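Local coordinates for protein transcriptional regulator Tm0710 (PDB 2A61) that probably binds DNA as a dimeric MarR-family transcriptional regulator through a winged helix-turn-helix domain, and so is likely to control the expression of target genes, at residues Y76-P81 and V92-G97; A34-L39 and E99-V104; K48-L53 and R87-V92; G22-R27 and I105-N110. One frame throughout, in Å; residues are numbered along the deposited sequence.

Contact 1 of 4, residues Y76-P81 and V92-G97; sequences YLTRTP and VITRKG
Tyr-76 and Lys-96 meet at the helix end of this contact, the lysine running obliquely past the phenol. CG of Lys-96 is anti to its backbone N (chi1 -172°) and the chain beyond is extended, which lays CG 3.7 Å from Tyr-76 CE1 and CE 3.6 Å from Tyr-76 OH. Lys-96 NZ ends 4.6 Å from the centroid of the Tyr-76 ring, an off-centre cation-pi contact, while its hydrogen bond goes to the carbonyl of Asp-74. Gly-97 CA lies at the ring's edge, in its plane. Replacing Tyr-76 by an alanine would probably open a gap beside Val-100 and leave the Lys-96 chain without the ring it lies against.

Beyond the tyrosine the segments pair as the two antiparallel strands of the beta hairpin that forms the wing of a winged helix-turn-helix. Thr-78 N donates to Val-92 O at 2.8 Å, nearly straight. Both side chains stand on one face of the hairpin, where Thr-78 CG2 and Val-92 CG2 meet at 3.5 Å, and Thr-80 CG2 crosses Val-92 CG1 at about a right angle. Thr-94 N-caps helix 95-119: its OG1 accepts from Gly-97 N at 3.1 Å and also bonds the Gly-75 carbonyl, while its N donates to Tyr-76 O from above the carbonyl plane. Polar bonds thus fix where the wing strand gives way to the helix, and the aromatic ring lines its first turn.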
loop_
_atom_site.group_PDB
_atom_site.type_symbol
_atom_site.label_atom_id
_atom_site.label_comp_id
_atom_site.label_asym_id
_atom_site.label_seq_id
_atom_site.Cartn_x
_atom_site.Cartn_y
_atom_site.Cartn_z
ATOM N N TYR A 76 -16.798 5.085 13.197
ATOM C CA TYR A 76 -15.637 5.540 12.357
ATOM C C TYR A 76 -16.010 6.243 11.038
ATOM O O TYR A 76 -15.264 7.119 10.529
ATOM C CB TYR A 76 -14.697 4.348 12.067
ATOM C CG TYR A 76 -14.131 3.743 13.321
ATOM C CD1 TYR A 76 -13.166 4.426 14.062
ATOM C CD2 TYR A 76 -14.581 2.499 13.799
ATOM C CE1 TYR A 76 -12.650 3.898 15.222
ATOM C CE2 TYR A 76 -14.057 1.959 14.992
ATOM C CZ TYR A 76 -13.094 2.671 15.680
ATOM O OH TYR A 76 -12.559 2.212 16.855
ATOM N N LEU A 77 -17.181 5.868 10.525
ATOM C CA LEU A 77 -17.785 6.432 9.340
ATOM C C LEU A 77 -19.215 6.883 9.643
ATOM O O LEU A 77 -19.863 6.377 10.547
ATOM C CB LEU A 77 -17.879 5.376 8.224
ATOM C CG LEU A 77 -16.549 5.050 7.533
ATOM C CD1 LEU A 77 -16.768 4.143 6.350
ATOM C CD2 LEU A 77 -15.887 6.306 7.067
ATOM N N THR A 78 -19.697 7.810 8.848
ATOM C CA THR A 78 -21.126 8.124 8.800
ATOM C C THR A 78 -21.495 8.278 7.334
ATOM O O THR A 78 -20.709 7.866 6.447
ATOM C CB THR A 78 -21.515 9.302 9.755
ATOM O OG1 THR A 78 -22.934 9.409 9.828
ATOM C CG2 THR A 78 -20.905 10.658 9.341
ATOM N N ARG A 79 -22.655 8.872 7.070
ATOM C CA ARG A 79 -23.296 8.857 5.772
ATOM C C ARG A 79 -23.897 10.262 5.542
ATOM O O ARG A 79 -24.310 10.923 6.488
ATOM C CB ARG A 79 -24.454 7.890 5.930
ATOM C CG ARG A 79 -25.026 7.317 4.719
ATOM C CD ARG A 79 -25.969 6.249 5.219
ATOM N NE ARG A 79 -25.301 4.958 5.297
ATOM C CZ ARG A 79 -25.720 3.877 4.652
ATOM N NH1 ARG A 79 -26.817 3.924 3.915
ATOM N NH2 ARG A 79 -25.029 2.758 4.727
ATOM N N THR A 80 -23.949 10.688 4.281
ATOM C CA THR A 80 -24.655 11.895 3.872
ATOM C C THR A 80 -25.277 11.704 2.459
ATOM O O THR A 80 -24.713 11.009 1.603
ATOM C CB THR A 80 -23.732 13.154 4.000
ATOM O OG1 THR A 80 -24.498 14.347 3.780
ATOM C CG2 THR A 80 -22.536 13.072 3.023
ATOM N N PRO A 81 -26.492 12.252 2.232
ATOM C CA PRO A 81 -27.102 12.039 0.921
ATOM C C PRO A 81 -26.367 12.750 -0.209
ATOM O O PRO A 81 -25.632 13.736 0.001
ATOM C CB PRO A 81 -28.526 12.608 1.066
ATOM C CG PRO A 81 -28.470 13.536 2.238
ATOM C CD PRO A 81 -27.365 13.010 3.146
ATOM N N VAL A 92 -18.772 9.295 4.720
ATOM C CA VAL A 92 -17.869 10.340 5.196
ATOM C C VAL A 92 -17.239 9.912 6.523
ATOM O O VAL A 92 -17.787 9.108 7.236
ATOM C CB VAL A 92 -18.554 11.724 5.337
ATOM C CG1 VAL A 92 -18.962 12.289 3.931
ATOM C CG2 VAL A 92 -19.793 11.650 6.149
ATOM N N ILE A 93 -16.089 10.485 6.855
ATOM C CA ILE A 93 -15.360 10.056 8.046
ATOM C C ILE A 93 -15.812 10.899 9.237
ATOM O O ILE A 93 -16.202 12.064 9.081
ATOM C CB ILE A 93 -13.818 10.165 7.808
ATOM C CG1 ILE A 93 -12.991 9.367 8.828
ATOM C CG2 ILE A 93 -13.364 11.651 7.718
ATOM C CD1 ILE A 93 -11.521 9.066 8.390
ATOM N N THR A 94 -15.749 10.317 10.421
ATOM C CA THR A 94 -16.042 11.028 11.660
ATOM C C THR A 94 -14.726 11.449 12.333
ATOM O O THR A 94 -13.655 11.055 11.896
ATOM C CB THR A 94 -16.808 10.117 12.669
ATOM O OG1 THR A 94 -16.016 8.976 12.963
ATOM C CG2 THR A 94 -18.129 9.626 12.104
ATOM N N ARG A 95 -14.830 12.222 13.418
ATOM C CA ARG A 95 -13.688 12.556 14.229
ATOM C C ARG A 95 -12.964 11.327 14.724
ATOM O O ARG A 95 -11.720 11.274 14.729
ATOM C CB ARG A 95 -14.144 13.302 15.476
ATOM C CG ARG A 95 -13.365 14.540 15.807
ATOM C CD ARG A 95 -11.891 14.352 16.138
ATOM N NE ARG A 95 -11.069 14.748 14.991
ATOM C CZ ARG A 95 -9.734 14.824 14.969
ATOM N NH1 ARG A 95 -8.984 14.555 16.061
ATOM N NH2 ARG A 95 -9.148 15.171 13.824
ATOM N N LYS A 96 -13.744 10.359 15.204
ATOM C CA LYS A 96 -13.200 9.119 15.695
ATOM C C LYS A 96 -12.440 8.369 14.605
ATOM O O LYS A 96 -11.393 7.782 14.873
ATOM C CB LYS A 96 -14.311 8.251 16.236
ATOM C CG LYS A 96 -13.804 7.013 16.955
ATOM C CD LYS A 96 -14.968 6.230 17.519
ATOM C CE LYS A 96 -14.506 4.954 18.242
ATOM N NZ LYS A 96 -15.723 4.179 18.529
ATOM N N GLY A 97 -12.994 8.366 13.393
ATOM C CA GLY A 97 -12.306 7.796 12.215
ATOM C C GLY A 97 -10.991 8.521 11.932
ATOM O O GLY A 97 -9.990 7.871 11.628
#

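Contact 2 of 4, residues A34-L39 and E99-V104; sequences AQFDIL and EVIEKV
Phe-36 reaches from helix 33-45 to helix 95-119 and meets Val-104 tip to tip. Its CB is directed neither at nor away from the partner helix, but CG, anti to the backbone N (chi1 180°), turns the ring toward helix 95-119. CD1 comes within 4.4 Å of Val-100 CG1. Farther out, CE1 lies 3.7 Å from Val-104 CG2 and 4.0 Å from Ile-101 CG1, and CZ touches both methyls of Val-104, 4.0 Å from its CG1. The Phe-36 and Ile-101 side chains lie at a slant to each other.

The axes of the two short segments run 10.9 Å apart at their closest, with a crossing angle of -103°. In the MarR fold this places a helix of the DNA-binding domain against the long helix that leads out of the wing to the dimerisation region. Replacing Phe-36 by an alanine would probably open a gap in this buried layer and deprive Val-104 of its apolar partner across the helices.

One turn further along helix 33-45, Leu-39 points its CB toward the long helix and meets Ile-101 CD1 at 3.9 Å. Its CD1 is a more distant neighbour of Val-100 CG1. Leu-26 packs on both Phe-36 and Val-100, and Tyr-76 on Leu-39.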
loop_
_atom_site.group_PDB
_atom_site.type_symbol
_atom_site.label_atom_id
_atom_site.label_comp_id
_atom_site.label_asym_id
_atom_site.label_seq_id
_atom_site.Cartn_x
_atom_site.Cartn_y
_atom_site.Cartn_z
ATOM N N ALA A 34 -8.623 -3.932 5.058
ATOM C CA ALA A 34 -9.564 -3.436 4.080
ATOM C C ALA A 34 -10.411 -2.316 4.662
ATOM O O ALA A 34 -10.685 -1.323 3.975
ATOM C CB ALA A 34 -10.446 -4.556 3.566
ATOM N N GLN A 35 -10.810 -2.450 5.929
ATOM C CA GLN A 35 -11.513 -1.361 6.597
ATOM C C GLN A 35 -10.659 -0.098 6.691
ATOM O O GLN A 35 -11.170 1.004 6.513
ATOM C CB GLN A 35 -11.947 -1.758 7.985
ATOM C CG GLN A 35 -13.165 -2.726 8.074
ATOM C CD GLN A 35 -13.564 -2.928 9.543
ATOM O OE1 GLN A 35 -12.721 -3.287 10.361
ATOM N NE2 GLN A 35 -14.854 -2.675 9.884
ATOM N N PHE A 36 -9.389 -0.250 7.042
ATOM C CA PHE A 36 -8.496 0.900 7.112
ATOM C C PHE A 36 -8.277 1.577 5.746
ATOM O O PHE A 36 -8.210 2.800 5.655
ATOM C CB PHE A 36 -7.127 0.481 7.690
ATOM C CG PHE A 36 -6.152 1.606 7.791
ATOM C CD1 PHE A 36 -6.382 2.661 8.669
ATOM C CD2 PHE A 36 -4.996 1.615 7.024
ATOM C CE1 PHE A 36 -5.465 3.720 8.753
ATOM C CE2 PHE A 36 -4.094 2.671 7.116
ATOM C CZ PHE A 36 -4.346 3.708 7.980
ATOM N N ASP A 37 -8.163 0.767 4.698
ATOM C CA ASP A 37 -8.039 1.285 3.330
ATOM C C ASP A 37 -9.248 2.174 2.929
ATOM O O ASP A 37 -9.068 3.194 2.249
ATOM C CB ASP A 37 -7.902 0.145 2.335
ATOM C CG ASP A 37 -6.528 -0.529 2.360
ATOM O OD1 ASP A 37 -5.487 0.104 2.703
ATOM O OD2 ASP A 37 -6.519 -1.742 2.039
ATOM N N ILE A 38 -10.461 1.770 3.326
ATOM C CA ILE A 38 -11.647 2.634 3.170
ATOM C C ILE A 38 -11.501 3.926 3.975
ATOM O O ILE A 38 -11.752 5.021 3.455
ATOM C CB ILE A 38 -12.942 1.933 3.623
ATOM C CG1 ILE A 38 -13.253 0.748 2.684
ATOM C CG2 ILE A 38 -14.072 2.930 3.774
ATOM C CD1 ILE A 38 -14.316 -0.150 3.237
ATOM N N LEU A 39 -11.097 3.804 5.233
ATOM C CA LEU A 39 -11.010 4.992 6.105
ATOM C C LEU A 39 -9.952 5.956 5.642
ATOM O O LEU A 39 -10.189 7.173 5.644
ATOM C CB LEU A 39 -10.696 4.633 7.550
ATOM C CG LEU A 39 -11.729 3.997 8.451
ATOM C CD1 LEU A 39 -11.062 3.641 9.805
ATOM C CD2 LEU A 39 -12.885 4.966 8.660
ATOM N N GLU A 99 -9.070 10.082 14.101
ATOM C CA GLU A 99 -8.109 9.777 15.168
ATOM C C GLU A 99 -7.339 8.499 14.849
ATOM O O GLU A 99 -6.213 8.356 15.248
ATOM C CB GLU A 99 -8.808 9.642 16.537
ATOM C CG GLU A 99 -9.238 10.983 17.117
ATOM C CD GLU A 99 -10.320 10.892 18.197
ATOM O OE1 GLU A 99 -10.813 9.778 18.521
ATOM O OE2 GLU A 99 -10.669 11.974 18.736
ATOM N N VAL A 100 -7.985 7.561 14.186
ATOM C CA VAL A 100 -7.358 6.297 13.809
ATOM C C VAL A 100 -6.197 6.641 12.822
ATOM O O VAL A 100 -5.063 6.276 13.080
ATOM C CB VAL A 100 -8.349 5.347 13.115
ATOM C CG1 VAL A 100 -7.599 4.075 12.615
ATOM C CG2 VAL A 100 -9.535 4.969 14.032
ATOM N N ILE A 101 -6.490 7.369 11.727
ATOM C CA ILE A 101 -5.446 7.765 10.777
ATOM C C ILE A 101 -4.329 8.545 11.476
ATOM O O ILE A 101 -3.145 8.283 11.246
ATOM C CB ILE A 101 -6.040 8.550 9.541
ATOM C CG1 ILE A 101 -6.662 7.563 8.544
ATOM C CG2 ILE A 101 -4.949 9.239 8.748
ATOM C CD1 ILE A 101 -8.002 7.111 8.921
ATOM N N GLU A 102 -4.716 9.486 12.356
ATOM C CA GLU A 102 -3.737 10.284 13.114
ATOM C C GLU A 102 -2.814 9.429 13.995
ATOM O O GLU A 102 -1.639 9.743 14.151
ATOM C CB GLU A 102 -4.472 11.298 13.994
ATOM C CG GLU A 102 -5.169 12.390 13.173
ATOM C CD GLU A 102 -6.019 13.363 13.979
ATOM O OE1 GLU A 102 -6.275 13.159 15.216
ATOM O OE2 GLU A 102 -6.449 14.341 13.347
ATOM N N LYS A 103 -3.371 8.387 14.617
ATOM C CA LYS A 103 -2.568 7.417 15.410
ATOM C C LYS A 103 -1.640 6.549 14.561
ATOM O O LYS A 103 -0.527 6.230 14.980
ATOM C CB LYS A 103 -3.477 6.569 16.299
ATOM C CG LYS A 103 -3.871 7.325 17.598
ATOM C CD LYS A 103 -4.886 6.587 18.500
ATOM C CE LYS A 103 -5.392 7.529 19.616
ATOM N NZ LYS A 103 -6.680 7.041 20.241
ATOM N N VAL A 104 -2.075 6.184 13.365
ATOM C CA VAL A 104 -1.186 5.521 12.399
ATOM C C VAL A 104 0.044 6.424 12.029
ATOM O O VAL A 104 1.218 5.971 12.026
ATOM C CB VAL A 104 -1.984 5.031 11.144
ATOM C CG1 VAL A 104 -1.040 4.587 10.011
ATOM C CG2 VAL A 104 -2.961 3.911 11.525
#

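Contact 3 of 4, residues K48-L53 and R87-V92; sequences KRPGEL and RAYFLV
Lys-48 and Leu-91 form a single antiparallel hydrogen-bonded bridge, Leu-91 N donating to Lys-48 O at 2.8 Å and Lys-48 N to Leu-91 O at 3.1 Å. It adds the residues just before helix 50-57 to the wing strand 88-93, a pairing that belongs to the winged helix-turn-helix fold. Arg-49, the N-cap residue, donates its backbone N-H to Glu-52 OE1 from above the carboxylate plane, N to OE1 3.0 Å.

The Arg-49 side chain, extended from CG to NE, crosses the Phe-90 ring. CG lies 3.6 Å from Phe-90 CE1, and Phe-90 CZ sits over the centre of the guanidinium, 3.5 Å above it, the two planes being 45° apart. Ala-88 CB comes in at the guanidinium's edge. A salt bridge from NH1 to Asp-82 ties the same group to the other wing strand.

On the far side of the strand, Pro-50 lies over one face of the Tyr-89 ring, with CG 3.5 Å from Tyr-89 CZ. Deeper in, Leu-53 CD1 meets Leu-91 CD1 at 3.7 Å, among the side chains of Ile-38, Ile-42 and Val-68. One water bridges the segments, accepting from Arg-49 NH1 and donating to Tyr-89 O at 2.8 Å.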
loop_
_atom_site.group_PDB
_atom_site.type_symbol
_atom_site.label_atom_id
_atom_site.label_comp_id
_atom_site.label_asym_id
_atom_site.label_seq_id
_atom_site.Cartn_x
_atom_site.Cartn_y
_atom_site.Cartn_z
ATOM N N LYS A 48 -16.955 9.307 -0.317
ATOM C CA LYS A 48 -16.873 8.316 -1.350
ATOM C C LYS A 48 -18.217 7.607 -1.466
ATOM O O LYS A 48 -18.859 7.265 -0.445
ATOM C CB LYS A 48 -15.754 7.295 -1.067
ATOM C CG LYS A 48 -14.370 7.821 -1.060
ATOM C CD LYS A 48 -13.981 8.274 -2.505
ATOM C CE LYS A 48 -12.544 8.757 -2.591
ATOM N NZ LYS A 48 -12.169 9.132 -4.011
ATOM N N ARG A 49 -18.624 7.352 -2.718
ATOM C CA ARG A 49 -19.827 6.530 -2.963
ATOM C C ARG A 49 -19.458 5.068 -2.701
ATOM O O ARG A 49 -18.285 4.698 -2.826
ATOM C CB ARG A 49 -20.290 6.674 -4.435
ATOM C CG ARG A 49 -20.460 8.146 -4.896
ATOM C CD ARG A 49 -20.905 8.214 -6.351
ATOM N NE ARG A 49 -21.205 9.604 -6.777
ATOM C CZ ARG A 49 -22.403 10.174 -6.656
ATOM N NH1 ARG A 49 -23.402 9.523 -6.078
ATOM N NH2 ARG A 49 -22.611 11.423 -7.091
ATOM N N PRO A 50 -20.458 4.226 -2.369
ATOM C CA PRO A 50 -20.179 2.817 -2.127
ATOM C C PRO A 50 -19.568 2.114 -3.334
ATOM O O PRO A 50 -18.692 1.308 -3.159
ATOM C CB PRO A 50 -21.563 2.231 -1.796
ATOM C CG PRO A 50 -22.358 3.362 -1.353
ATOM C CD PRO A 50 -21.884 4.555 -2.131
ATOM N N GLY A 51 -20.022 2.432 -4.556
ATOM C CA GLY A 51 -19.388 1.959 -5.785
ATOM C C GLY A 51 -17.925 2.318 -5.953
ATOM O O GLY A 51 -17.174 1.503 -6.448
ATOM N N GLU A 52 -17.525 3.539 -5.571
ATOM C CA GLU A 52 -16.116 3.973 -5.618
ATOM C C GLU A 52 -15.219 3.185 -4.638
ATOM O O GLU A 52 -14.057 2.859 -4.930
ATOM C CB GLU A 52 -16.027 5.469 -5.299
ATOM C CG GLU A 52 -16.693 6.359 -6.410
ATOM C CD GLU A 52 -16.798 7.858 -6.074
ATOM O OE1 GLU A 52 -16.769 8.217 -4.891
ATOM O OE2 GLU A 52 -16.985 8.690 -7.016
ATOM N N LEU A 53 -15.750 2.873 -3.467
ATOM C CA LEU A 53 -15.037 2.021 -2.498
ATOM C C LEU A 53 -14.836 0.595 -3.032
ATOM O O LEU A 53 -13.789 -0.001 -2.830
ATOM C CB LEU A 53 -15.773 2.001 -1.151
ATOM C CG LEU A 53 -15.865 3.340 -0.402
ATOM C CD1 LEU A 53 -16.691 3.167 0.943
ATOM C CD2 LEU A 53 -14.475 3.887 -0.115
ATOM N N ARG A 87 -31.610 8.871 -4.239
ATOM C CA ARG A 87 -31.369 7.415 -4.128
ATOM C C ARG A 87 -29.906 7.024 -3.852
ATOM O O ARG A 87 -29.602 5.857 -3.629
ATOM C CB ARG A 87 -31.841 6.716 -5.403
ATOM C CG ARG A 87 -33.351 6.461 -5.405
ATOM C CD ARG A 87 -33.938 6.431 -6.822
ATOM N NE ARG A 87 -32.981 5.927 -7.814
ATOM C CZ ARG A 87 -32.823 4.646 -8.155
ATOM N NH1 ARG A 87 -33.568 3.688 -7.595
ATOM N NH2 ARG A 87 -31.913 4.322 -9.074
ATOM N N ALA A 88 -29.011 8.009 -3.857
ATOM C CA ALA A 88 -27.584 7.776 -3.676
ATOM C C ALA A 88 -27.099 8.417 -2.385
ATOM O O ALA A 88 -27.748 9.312 -1.870
ATOM C CB ALA A 88 -26.827 8.363 -4.899
ATOM N N TYR A 89 -25.950 7.971 -1.861
ATOM C CA TYR A 89 -25.368 8.548 -0.647
ATOM C C TYR A 89 -23.837 8.463 -0.679
ATOM O O TYR A 89 -23.275 7.735 -1.489
ATOM C CB TYR A 89 -25.913 7.850 0.626
ATOM C CG TYR A 89 -25.520 6.401 0.762
ATOM C CD1 TYR A 89 -24.382 6.024 1.478
ATOM C CD2 TYR A 89 -26.300 5.393 0.190
ATOM C CE1 TYR A 89 -24.038 4.678 1.615
ATOM C CE2 TYR A 89 -25.976 4.068 0.329
ATOM C CZ TYR A 89 -24.841 3.705 1.038
ATOM O OH TYR A 89 -24.536 2.356 1.159
ATOM N N PHE A 90 -23.178 9.183 0.218
ATOM C CA PHE A 90 -21.720 9.168 0.333
ATOM C C PHE A 90 -21.381 8.709 1.731
ATOM O O PHE A 90 -22.129 8.991 2.679
ATOM C CB PHE A 90 -21.084 10.564 0.136
ATOM C CG PHE A 90 -21.176 11.106 -1.292
ATOM C CD1 PHE A 90 -20.129 10.926 -2.196
ATOM C CD2 PHE A 90 -22.303 11.821 -1.698
ATOM C CE1 PHE A 90 -20.213 11.460 -3.515
ATOM C CE2 PHE A 90 -22.386 12.346 -3.001
ATOM C CZ PHE A 90 -21.336 12.158 -3.885
ATOM N N LEU A 91 -20.262 7.991 1.852
ATOM C CA LEU A 91 -19.670 7.709 3.159
ATOM C C LEU A 91 -18.660 8.774 3.509
ATOM O O LEU A 91 -17.806 9.133 2.677
ATOM C CB LEU A 91 -19.043 6.291 3.189
ATOM C CG LEU A 91 -20.266 5.370 2.924
ATOM C CD1 LEU A 91 -20.045 4.248 1.936
ATOM C CD2 LEU A 91 -20.985 4.975 4.207
ATOM N N VAL A 92 -18.772 9.295 4.720
ATOM C CA VAL A 92 -17.869 10.340 5.196
ATOM C C VAL A 92 -17.239 9.912 6.523
ATOM O O VAL A 92 -17.787 9.108 7.236
ATOM C CB VAL A 92 -18.554 11.724 5.337
ATOM C CG1 VAL A 92 -18.962 12.289 3.931
ATOM C CG2 VAL A 92 -19.793 11.650 6.149
HETATM O O HOH W 1 -23.495 7.126 -4.244
#

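Contact 4 of 4, residues G22-R27 and I105-N110; sequences GRKVLR and IERREN
Gly-22 and Arg-108 meet where the last part of helix 5-23 passes the long helix 95-119, in the part of the MarR fold where the helices of the dimerisation region join the DNA-binding domain. Here the fit is tight. Gly-22 CA lies 3.7 Å from Arg-108 CG and 4.0 Å from Arg-107 CG, and a CB on residue 22 would clash with Arg-108 CG. After Gly-22 the chain makes a type I turn from Arg-23 to Leu-26, and this brings Val-25 up to the long helix. Val-25 CG1 touches Arg-107 CB at 3.7 Å, where the two side chains lie alongside and run in opposite senses.

The side toward Lys-24 is looser and more polar. Arg-107 has CG anti to its backbone N (chi1 171°), and the chain then bends at chi2 and chi3, folding back so that NE, like CB, lies 3.7 Å from Val-25 CG1. Lys-24 crosses it at about a right angle, its CB and CD beside Arg-107 NH1. The two cationic ends stay apart and share Glu-21, whose OE1 pairs with Lys-24 and OE2 with Arg-107; this carboxylate would probably ease the repulsion between them. The second subunit closes in as well: its Glu-8 forms a salt bridge with Arg-108 NE, and its Ser-143 carbonyl accepts from Lys-24. Lys-24 NZ and Arg-107 NH1 end 5.1 Å apart.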
loop_
_atom_site.group_PDB
_atom_site.type_symbol
_atom_site.label_atom_id
_atom_site.label_comp_id
_atom_site.label_asym_id
_atom_site.label_seq_id
_atom_site.Cartn_x
_atom_site.Cartn_y
_atom_site.Cartn_z
ATOM N N GLY A 22 3.300 1.407 11.066
ATOM C CA GLY A 22 2.135 2.265 11.230
ATOM C C GLY A 22 0.865 1.476 11.459
ATOM O O GLY A 22 0.080 1.840 12.339
ATOM N N ARG A 23 0.666 0.395 10.712
ATOM C CA ARG A 23 -0.615 -0.386 10.799
ATOM C C ARG A 23 -0.789 -1.250 12.061
ATOM O O ARG A 23 -1.858 -1.825 12.286
ATOM C CB ARG A 23 -0.838 -1.209 9.534
ATOM C CG ARG A 23 -1.403 -0.337 8.349
ATOM C CD ARG A 23 -1.336 -1.073 7.026
ATOM N NE ARG A 23 -1.833 -0.345 5.865
ATOM C CZ ARG A 23 -2.880 -0.720 5.121
ATOM N NH1 ARG A 23 -3.547 -1.833 5.370
ATOM N NH2 ARG A 23 -3.234 -0.006 4.076
ATOM N N LYS A 24 0.269 -1.326 12.867
ATOM C CA LYS A 24 0.282 -2.049 14.158
ATOM C C LYS A 24 -0.721 -1.436 15.140
ATOM O O LYS A 24 -1.255 -2.134 16.008
ATOM C CB LYS A 24 1.695 -2.083 14.751
ATOM C CG LYS A 24 2.632 -3.029 14.013
ATOM C CD LYS A 24 4.041 -2.933 14.600
ATOM C CE LYS A 24 4.980 -3.955 13.978
ATOM N NZ LYS A 24 6.346 -3.698 14.489
ATOM N N VAL A 25 -1.011 -0.140 14.986
ATOM C CA VAL A 25 -2.048 0.504 15.798
ATOM C C VAL A 25 -3.494 0.027 15.501
ATOM O O VAL A 25 -4.364 0.133 16.360
ATOM C CB VAL A 25 -1.960 2.090 15.809
ATOM C CG1 VAL A 25 -0.508 2.573 16.020
ATOM C CG2 VAL A 25 -2.481 2.641 14.595
ATOM N N LEU A 26 -3.744 -0.512 14.306
ATOM C CA LEU A 26 -5.060 -1.020 13.976
ATOM C C LEU A 26 -5.551 -2.150 14.900
ATOM O O LEU A 26 -6.748 -2.389 15.022
ATOM C CB LEU A 26 -5.078 -1.521 12.548
ATOM C CG LEU A 26 -4.788 -0.567 11.370
ATOM C CD1 LEU A 26 -4.888 -1.385 10.065
ATOM C CD2 LEU A 26 -5.763 0.627 11.362
ATOM N N ARG A 27 -4.612 -2.854 15.514
ATOM C CA ARG A 27 -4.912 -3.900 16.469
ATOM C C ARG A 27 -5.630 -3.327 17.675
ATOM O O ARG A 27 -6.516 -3.952 18.234
ATOM C CB ARG A 27 -3.588 -4.534 16.915
ATOM C CG ARG A 27 -3.836 -5.837 17.633
ATOM C CD ARG A 27 -2.888 -6.023 18.739
ATOM N NE ARG A 27 -1.853 -6.978 18.422
ATOM C CZ ARG A 27 -1.639 -8.108 19.090
ATOM N NH1 ARG A 27 -2.416 -8.461 20.090
ATOM N NH2 ARG A 27 -0.646 -8.889 18.729
ATOM N N ILE A 105 -0.251 7.678 11.697
ATOM C CA ILE A 105 0.763 8.655 11.308
ATOM C C ILE A 105 1.734 8.933 12.466
ATOM O O ILE A 105 2.970 8.921 12.289
ATOM C CB ILE A 105 0.085 9.964 10.784
ATOM C CG1 ILE A 105 -0.646 9.661 9.459
ATOM C CG2 ILE A 105 1.117 11.044 10.628
ATOM C CD1 ILE A 105 -1.473 10.789 8.905
ATOM N N GLU A 106 1.159 9.122 13.652
ATOM C CA GLU A 106 1.924 9.279 14.873
ATOM C C GLU A 106 2.900 8.108 15.077
ATOM O O GLU A 106 4.038 8.356 15.370
ATOM C CB GLU A 106 1.006 9.420 16.094
ATOM C CG GLU A 106 1.715 9.417 17.419
ATOM C CD GLU A 106 0.758 9.531 18.604
ATOM O OE1 GLU A 106 0.389 8.477 19.192
ATOM O OE2 GLU A 106 0.371 10.683 18.914
ATOM N N ARG A 107 2.445 6.868 14.916
ATOM C CA ARG A 107 3.313 5.682 15.086
ATOM C C ARG A 107 4.446 5.685 14.047
ATOM O O ARG A 107 5.609 5.374 14.362
ATOM C CB ARG A 107 2.495 4.387 14.985
ATOM C CG ARG A 107 3.328 3.080 14.929
ATOM C CD ARG A 107 3.980 2.825 16.228
ATOM N NE ARG A 107 2.977 2.209 17.073
ATOM C CZ ARG A 107 2.910 0.913 17.343
ATOM N NH1 ARG A 107 3.818 0.078 16.857
ATOM N NH2 ARG A 107 1.935 0.475 18.128
ATOM N N ARG A 108 4.096 6.031 12.808
ATOM C CA ARG A 108 5.105 6.206 11.751
ATOM C C ARG A 108 6.143 7.296 12.067
ATOM O O ARG A 108 7.351 7.104 11.836
ATOM C CB ARG A 108 4.409 6.520 10.421
ATOM C CG ARG A 108 3.627 5.330 9.829
ATOM C CD ARG A 108 2.689 5.778 8.717
ATOM N NE ARG A 108 3.425 6.252 7.543
ATOM C CZ ARG A 108 3.616 5.555 6.414
ATOM N NH1 ARG A 108 3.110 4.330 6.265
ATOM N NH2 ARG A 108 4.312 6.095 5.413
ATOM N N GLU A 109 5.669 8.456 12.545
ATOM C CA GLU A 109 6.568 9.549 12.974
ATOM C C GLU A 109 7.534 9.073 14.082
ATOM O O GLU A 109 8.747 9.378 14.042
ATOM C CB GLU A 109 5.739 10.778 13.451
ATOM C CG GLU A 109 5.019 11.532 12.279
ATOM C CD GLU A 109 4.090 12.665 12.754
ATOM O OE1 GLU A 109 3.804 12.760 13.957
ATOM O OE2 GLU A 109 3.623 13.441 11.914
ATOM N N ASN A 110 7.001 8.337 15.055
ATOM C CA ASN A 110 7.825 7.818 16.162
ATOM C C ASN A 110 8.850 6.796 15.672
ATOM O O ASN A 110 10.010 6.818 16.076
ATOM C CB ASN A 110 6.957 7.234 17.306
ATOM C CG ASN A 110 6.025 8.279 17.946
ATOM O OD1 ASN A 110 6.210 9.495 17.795
ATOM N ND2 ASN A 110 5.004 7.799 18.639
#

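In the fold
Three of the four contacts use helix 95-119: contact 1 at its start, contact 2 next and contact 4 farther along. Contacts 2 and 4 have centres about 10 Å apart and touch through a salt bridge, Asp-37 OD1 to Arg-23 NH2 at 2.6 Å, and through Val-104 CG2 on Val-25 CG2 at 3.4 Å. Contacts 1 and 3 share Val-92 and the two-stranded wing, their centres about 11 Å apart. Ile-38 CG2 meets Leu-53 CD1 at 3.9 Å, joining contact 2 to contact 3. Contacts 3 and 4 lie on opposite sides of the chain's centre, about 27 Å between centres, consistent with a DNA-binding end and a dimerisation end connected by the long helix.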